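Local coordinates for protein L-talarate/galactarate dehydratase (Salmonella typhimurium, PDB 2PP0) that dehydrates L-talarate and galactarate to 5-keto-4-deoxy-D-glucarate with one magnesium ion per subunit, and also epimerizes L-talarate to galactarate, at residues B[105-116]-B[132-143]. Sequence-based numbering, arbitrary orientation.
Sequences PNDIDKIYTKLL and ISPIDIALWDMK
Ile108 enters a hole lined by Asp136, Leu139, Trp140 and Lys143, a knobs-into-holes fit within the antiparallel helical pair of the enolase-type N-terminal domain. The axes of helices 108-116 and 132-143 run at 164° to one another. With CG1 anti to its carbonyl carbon (chi1 -59°), Ile108 lays CD1 over the indole face, 3.7 Å from the centroid of the Trp140 five-membered ring, almost on its normal: a CH-pi contact suited to a slim methyl. Its other branch, CG2, stops 3.2 Å from Asp136 OD1, an oxygen that Ser309 of helix 308-320 satisfies.

Deeper in, Ile111 CD1 and Leu139 CD1 meet tip to tip at 3.8 Å, and Ile67 of strand 57-69 touches Leu139 from the sheet. Against this buried core, Tyr112 and Leu116 form a partly exposed margin. Branched Ile132 covers one phenol face with CG2, 3.6 Å from the centroid, while CD1 lies by CE2 and reaches both Leu115 and Leu116. Tyrosine suits this border: its hydroxyl bonds to Gly306 O, tying the pair to the barrel domain.

At the Pro105 end, which the second subunit covers, polar links join the packing of Pro105 CB on Met142 SD (3.7 Å). A water donates to both Pro105 O and Leu139 O. Lys143, its long chain bent at chi3 (-73°), bonds to Leu154 O of the second subunit; its NZ also meets a lone pair of Asn106 O in the carbonyl plane, at 2.9 Å.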
# COMPACT_ATOMS: atom_id res chain seq x y z
N PRO B 105 -4.03 17.79 -0.17
CA PRO B 105 -2.74 17.10 -0.20
C PRO B 105 -2.71 15.64 0.26
O PRO B 105 -1.76 14.91 -0.06
CB PRO B 105 -1.85 18.00 0.66
CG PRO B 105 -2.82 18.54 1.68
CD PRO B 105 -4.01 18.90 0.81
N ASN B 106 -3.73 15.20 0.99
CA ASN B 106 -3.74 13.82 1.45
C ASN B 106 -4.10 12.79 0.38
O ASN B 106 -3.72 11.63 0.49
CB ASN B 106 -4.69 13.67 2.64
CG ASN B 106 -4.30 14.58 3.78
OD1 ASN B 106 -4.96 15.58 4.05
ND2 ASN B 106 -3.20 14.24 4.44
N ASP B 107 -4.82 13.22 -0.65
CA ASP B 107 -5.22 12.33 -1.74
C ASP B 107 -4.10 12.27 -2.77
O ASP B 107 -4.23 12.74 -3.90
CB ASP B 107 -6.53 12.83 -2.36
CG ASP B 107 -7.68 12.80 -1.36
OD1 ASP B 107 -7.52 12.14 -0.31
OD2 ASP B 107 -8.75 13.41 -1.62
N ILE B 108 -2.99 11.67 -2.35
CA ILE B 108 -1.79 11.55 -3.15
C ILE B 108 -1.95 10.88 -4.51
O ILE B 108 -1.46 11.41 -5.51
CB ILE B 108 -0.68 10.85 -2.33
CG1 ILE B 108 -0.40 11.67 -1.07
CG2 ILE B 108 0.59 10.71 -3.17
CD1 ILE B 108 0.73 11.14 -0.19
N ASP B 109 -2.61 9.72 -4.56
CA ASP B 109 -2.82 9.03 -5.83
C ASP B 109 -3.77 9.83 -6.70
O ASP B 109 -3.65 9.84 -7.92
CB ASP B 109 -3.44 7.64 -5.64
CG ASP B 109 -2.45 6.63 -5.12
OD1 ASP B 109 -1.26 6.70 -5.48
OD2 ASP B 109 -2.88 5.74 -4.35
N LYS B 110 -4.73 10.48 -6.06
CA LYS B 110 -5.71 11.28 -6.78
C LYS B 110 -4.99 12.43 -7.49
O LYS B 110 -5.29 12.73 -8.65
CB LYS B 110 -6.76 11.82 -5.81
CG LYS B 110 -7.96 12.47 -6.49
CD LYS B 110 -8.93 13.00 -5.44
CE LYS B 110 -10.16 13.62 -6.09
NZ LYS B 110 -11.18 14.00 -5.07
N ILE B 111 -4.04 13.05 -6.80
CA ILE B 111 -3.27 14.15 -7.37
C ILE B 111 -2.33 13.63 -8.46
O ILE B 111 -2.17 14.25 -9.51
CB ILE B 111 -2.42 14.85 -6.27
CG1 ILE B 111 -3.34 15.61 -5.32
CG2 ILE B 111 -1.43 15.81 -6.90
CD1 ILE B 111 -2.62 16.16 -4.09
N TYR B 112 -1.71 12.48 -8.20
CA TYR B 112 -0.81 11.86 -9.16
C TYR B 112 -1.56 11.69 -10.48
O TYR B 112 -1.08 12.09 -11.54
CB TYR B 112 -0.35 10.50 -8.64
CG TYR B 112 1.00 10.07 -9.15
CD1 TYR B 112 2.09 9.99 -8.29
CD2 TYR B 112 1.19 9.75 -10.50
CE1 TYR B 112 3.34 9.61 -8.75
CE2 TYR B 112 2.44 9.37 -10.97
CZ TYR B 112 3.51 9.30 -10.10
OH TYR B 112 4.75 8.95 -10.57
N THR B 113 -2.75 11.10 -10.40
CA THR B 113 -3.58 10.87 -11.58
C THR B 113 -3.91 12.18 -12.31
O THR B 113 -3.92 12.22 -13.55
CB THR B 113 -4.88 10.14 -11.19
OG1 THR B 113 -4.55 8.82 -10.74
CG2 THR B 113 -5.83 10.03 -12.37
N LYS B 114 -4.19 13.24 -11.56
CA LYS B 114 -4.49 14.53 -12.17
C LYS B 114 -3.27 15.06 -12.90
O LYS B 114 -3.40 15.67 -13.96
CB LYS B 114 -4.91 15.55 -11.10
CG LYS B 114 -5.14 16.95 -11.66
CD LYS B 114 -5.54 17.93 -10.57
CE LYS B 114 -5.86 19.31 -11.15
NZ LYS B 114 -6.19 20.29 -10.07
N LEU B 115 -2.09 14.84 -12.33
CA LEU B 115 -0.85 15.30 -12.94
C LEU B 115 -0.55 14.50 -14.21
O LEU B 115 0.02 15.03 -15.16
CB LEU B 115 0.31 15.17 -11.96
CG LEU B 115 0.21 16.06 -10.72
CD1 LEU B 115 1.41 15.82 -9.82
CD2 LEU B 115 0.15 17.53 -11.15
N LEU B 116 -0.92 13.22 -14.22
CA LEU B 116 -0.72 12.38 -15.39
C LEU B 116 -1.63 12.84 -16.51
O LEU B 116 -1.21 12.91 -17.67
CB LEU B 116 -1.00 10.91 -15.06
CG LEU B 116 0.07 10.19 -14.22
CD1 LEU B 116 -0.40 8.78 -13.86
CD2 LEU B 116 1.37 10.13 -15.00
N ILE B 132 7.07 14.28 -11.66
CA ILE B 132 6.03 14.17 -10.64
C ILE B 132 6.70 13.73 -9.33
O ILE B 132 6.27 14.12 -8.24
CB ILE B 132 4.94 13.12 -11.06
CG1 ILE B 132 4.18 13.63 -12.29
CG2 ILE B 132 3.96 12.86 -9.91
CD1 ILE B 132 3.11 12.68 -12.79
N SER B 133 7.76 12.94 -9.45
CA SER B 133 8.51 12.43 -8.30
C SER B 133 8.75 13.41 -7.15
O SER B 133 8.44 13.10 -5.99
CB SER B 133 9.86 11.87 -8.75
OG SER B 133 9.70 10.61 -9.39
N PRO B 134 9.32 14.59 -7.44
CA PRO B 134 9.57 15.57 -6.36
C PRO B 134 8.29 15.91 -5.61
O PRO B 134 8.26 16.01 -4.39
CB PRO B 134 10.12 16.79 -7.11
CG PRO B 134 10.72 16.19 -8.37
CD PRO B 134 9.71 15.14 -8.75
N ILE B 135 7.22 16.11 -6.38
CA ILE B 135 5.92 16.46 -5.83
C ILE B 135 5.33 15.31 -5.00
O ILE B 135 4.89 15.52 -3.86
CB ILE B 135 4.96 16.86 -6.97
CG1 ILE B 135 5.47 18.16 -7.61
CG2 ILE B 135 3.55 17.04 -6.44
CD1 ILE B 135 4.81 18.51 -8.93
N ASP B 136 5.32 14.11 -5.57
CA ASP B 136 4.79 12.94 -4.89
C ASP B 136 5.53 12.72 -3.57
O ASP B 136 4.91 12.48 -2.53
CB ASP B 136 4.95 11.69 -5.77
CG ASP B 136 4.41 10.42 -5.10
OD1 ASP B 136 3.18 10.26 -5.05
OD2 ASP B 136 5.22 9.59 -4.62
N ILE B 137 6.86 12.82 -3.62
CA ILE B 137 7.69 12.62 -2.45
C ILE B 137 7.41 13.71 -1.40
O ILE B 137 7.33 13.41 -0.20
CB ILE B 137 9.19 12.60 -2.86
CG1 ILE B 137 9.48 11.33 -3.69
CG2 ILE B 137 10.09 12.62 -1.63
CD1 ILE B 137 10.92 11.23 -4.19
N ALA B 138 7.24 14.95 -1.84
CA ALA B 138 6.95 16.05 -0.93
C ALA B 138 5.61 15.82 -0.24
O ALA B 138 5.44 16.13 0.94
CB ALA B 138 6.93 17.39 -1.69
N LEU B 139 4.64 15.27 -0.98
CA LEU B 139 3.33 15.00 -0.41
C LEU B 139 3.42 13.91 0.66
O LEU B 139 2.73 13.99 1.68
CB LEU B 139 2.34 14.60 -1.50
CG LEU B 139 1.93 15.72 -2.46
CD1 LEU B 139 0.96 15.17 -3.49
CD2 LEU B 139 1.28 16.86 -1.67
N TRP B 140 4.27 12.91 0.45
CA TRP B 140 4.45 11.86 1.46
C TRP B 140 5.17 12.43 2.69
O TRP B 140 4.88 12.05 3.83
CB TRP B 140 5.24 10.68 0.90
CG TRP B 140 4.38 9.70 0.16
CD1 TRP B 140 4.24 9.57 -1.20
CD2 TRP B 140 3.54 8.70 0.74
NE1 TRP B 140 3.35 8.56 -1.49
CE2 TRP B 140 2.91 8.00 -0.32
CE3 TRP B 140 3.25 8.32 2.06
CZ2 TRP B 140 2.01 6.96 -0.10
CZ3 TRP B 140 2.35 7.28 2.28
CH2 TRP B 140 1.74 6.61 1.21
N ASP B 141 6.13 13.33 2.44
CA ASP B 141 6.89 13.98 3.50
C ASP B 141 5.90 14.76 4.38
O ASP B 141 5.96 14.70 5.60
CB ASP B 141 7.92 14.94 2.88
CG ASP B 141 8.72 15.73 3.92
OD1 ASP B 141 9.45 15.11 4.74
OD2 ASP B 141 8.62 16.97 3.91
N MET B 142 4.99 15.47 3.72
CA MET B 142 3.97 16.27 4.41
C MET B 142 3.03 15.39 5.23
O MET B 142 2.76 15.69 6.40
CB MET B 142 3.15 17.09 3.40
CG MET B 142 2.03 17.93 4.04
SD MET B 142 0.95 18.82 2.90
CE MET B 142 2.04 20.17 2.50
N LYS B 143 2.53 14.32 4.63
CA LYS B 143 1.60 13.44 5.35
C LYS B 143 2.23 12.84 6.60
O LYS B 143 1.57 12.72 7.64
CB LYS B 143 1.07 12.33 4.44
CG LYS B 143 0.11 11.40 5.17
CD LYS B 143 -0.62 10.44 4.25
CE LYS B 143 -1.67 11.15 3.41
NZ LYS B 143 -2.50 10.16 2.67
O HOH W 1 0.29 14.85 1.85